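Local coordinates for putative phosphomethylpyrimidine kinase (Bacteroides thetaiotaomicron, PDB 3MBH), which probably phosphorylates pyridoxal and related vitamin B6 forms with ATP, as a ribokinase-like pyridoxal kinase, at the interface of chains A and B. Numbering follows the deposited sequence. Chains: chain A/B, Putative phosphomethylpyrimidine kinase.

The interface of chains A and B. Residues chain A 7, 32-33, 35-37; chain B 29, 273, 276.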
loop_
_atom_site.group_PDB
_atom_site.type_symbol
_atom_site.label_atom_id
_atom_site.label_comp_id
_atom_site.label_asym_id
_atom_site.label_seq_id
_atom_site.Cartn_x
_atom_site.Cartn_y
_atom_site.Cartn_z
ATOM N N VAL A 7 10.137 -19.579 1.895
ATOM C CA VAL A 7 9.505 -19.095 3.133
ATOM C C VAL A 7 10.155 -19.779 4.343
ATOM O O VAL A 7 10.059 -20.982 4.476
ATOM C CB VAL A 7 7.989 -19.436 3.187
ATOM C CG1 VAL A 7 7.394 -19.073 4.587
ATOM C CG2 VAL A 7 7.235 -18.712 2.061
ATOM N N SER A 32 3.465 -14.708 10.677
ATOM C CA SER A 32 2.926 -14.980 9.346
ATOM C C SER A 32 2.869 -13.681 8.522
ATOM O O SER A 32 3.240 -13.675 7.354
ATOM C CB SER A 32 1.499 -15.509 9.380
ATOM O OG SER A 32 1.372 -16.622 10.227
ATOM N N SER A 33 2.373 -12.605 9.129
ATOM C CA SER A 33 2.299 -11.294 8.470
ATOM C C SER A 33 3.689 -10.850 8.033
ATOM O O SER A 33 3.858 -10.304 6.947
ATOM C CB SER A 33 1.658 -10.253 9.397
ATOM O OG SER A 33 0.321 -10.634 9.703
ATOM N N GLY A 35 5.993 -12.745 7.090
ATOM C CA GLY A 35 6.483 -13.568 5.999
ATOM C C GLY A 35 7.020 -14.922 6.371
ATOM O O GLY A 35 7.597 -15.589 5.527
ATOM N N PHE A 36 6.790 -15.359 7.612
ATOM C CA PHE A 36 7.367 -16.599 8.122
ATOM C C PHE A 36 6.267 -17.576 8.391
ATOM O O PHE A 36 5.181 -17.158 8.787
ATOM C CB PHE A 36 8.164 -16.331 9.392
ATOM C CG PHE A 36 9.244 -15.334 9.173
ATOM C CD1 PHE A 36 10.382 -15.696 8.470
ATOM C CD2 PHE A 36 9.089 -14.015 9.568
ATOM C CE1 PHE A 36 11.358 -14.762 8.191
ATOM C CE2 PHE A 36 10.037 -13.093 9.296
ATOM C CZ PHE A 36 11.185 -13.456 8.617
ATOM N N GLN A 37 6.513 -18.858 8.114
ATOM C CA GLN A 37 5.589 -19.901 8.544
ATOM C C GLN A 37 5.887 -20.263 10.019
ATOM O O GLN A 37 7.035 -20.506 10.359
ATOM C CB GLN A 37 5.723 -21.165 7.676
ATOM C CG GLN A 37 4.789 -22.257 8.166
ATOM C CD GLN A 37 4.856 -23.528 7.312
ATOM O OE1 GLN A 37 5.720 -23.667 6.490
ATOM N NE2 GLN A 37 3.892 -24.418 7.493
ATOM N N PRO B 29 -4.009 -17.010 10.799
ATOM C CA PRO B 29 -3.435 -15.909 10.061
ATOM C C PRO B 29 -4.346 -15.261 9.022
ATOM O O PRO B 29 -4.279 -14.077 8.846
ATOM C CB PRO B 29 -2.162 -16.518 9.400
ATOM C CG PRO B 29 -2.269 -17.926 9.586
ATOM C CD PRO B 29 -3.234 -18.245 10.675
ATOM N N GLU B 273 2.097 -17.436 3.351
ATOM C CA GLU B 273 2.853 -16.229 3.761
ATOM C C GLU B 273 3.262 -15.384 2.646
ATOM O O GLU B 273 3.395 -14.166 2.761
ATOM C CB GLU B 273 4.170 -16.620 4.422
ATOM C CG GLU B 273 3.983 -17.058 5.797
ATOM C CD GLU B 273 3.233 -18.339 5.928
ATOM O OE1 GLU B 273 3.305 -19.307 5.048
ATOM O OE2 GLU B 273 2.611 -18.390 6.993
ATOM N N LEU B 276 -0.214 -13.701 1.512
ATOM C CA LEU B 276 -1.126 -13.203 2.516
ATOM C C LEU B 276 -1.441 -11.732 2.297
ATOM O O LEU B 276 -2.570 -11.334 2.451
ATOM C CB LEU B 276 -0.532 -13.425 3.897
ATOM C CG LEU B 276 -1.438 -13.327 5.120
ATOM C CD1 LEU B 276 -2.684 -14.284 5.110
ATOM C CD2 LEU B 276 -0.590 -13.682 6.323
HETATM O O HOH W 1 2.351 -19.249 9.699
HETATM O O HOH W 2 3.113 -12.404 4.785
HETATM O O HOH W 3 -1.638 -12.826 10.029
#
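B:Glu273, in the short helix 272-275, lies along the A:Gly35–A:Gln37 backbone, where helix 24-33 of chain A has ended and strand 37-40 begins. It illustrates how an acidic side chain can pack through its aliphatic stem while its carboxylate reaches a partner through water. The tight part is here: CG of B:Glu273 sits 3.2 Å from the carbonyl O of A:Phe36, and its CB is 3.7 Å from the carbonyl O of A:Gly35. The chain starts with CG beside its own backbone N (chi1 -78°), and a bend at chi2 (67°) turns the carboxylate toward A:Gln37 at the start of the strand. There OE2 is 3.7 Å from CA of A:Gln37. A:Val7 brings its CG1 methyl against CB of B:Glu273 at 4.1 Å, its side chain roughly perpendicular to the glutamate's. The ring of A:Phe36 points away from chain B, leaving its backbone to make the contact. A:Ser32 belongs to the packed part as well, with its OG 3.6 Å from CB of B:Pro29.

The looser, wetter side lies at three waters, A:Ser33 and B:Leu276. Water 1 links the hydroxyl of A:Ser32 to OE2 of B:Glu273. Water 2 lies within reach of the backbone carbonyls of A:Ser32, A:Ser33 and B:Glu273 and can donate to two of them at a time; its shortest approach, 2.7 Å, is to O of B:Glu273, and that to O of A:Ser33 is longer. Water 3 stands between the hydroxyl of A:Ser33 and B:Pro29, where its arm to the carbonyl O of B:Pro29 is long, at 3.2 Å. Beside them B:Leu276 comes no nearer than 4.0 Å, from its CD2 methyl to the carbonyl O of A:Ser32.

Because the interface is two-fold symmetric, the same arrangement recurs with the chains exchanged. By fitting a stem against backbone and filling the looser margin with bridging water, the patch would help hold two subunits together if this two-fold pair is the one used in solution, as is usual for pyridoxal kinases.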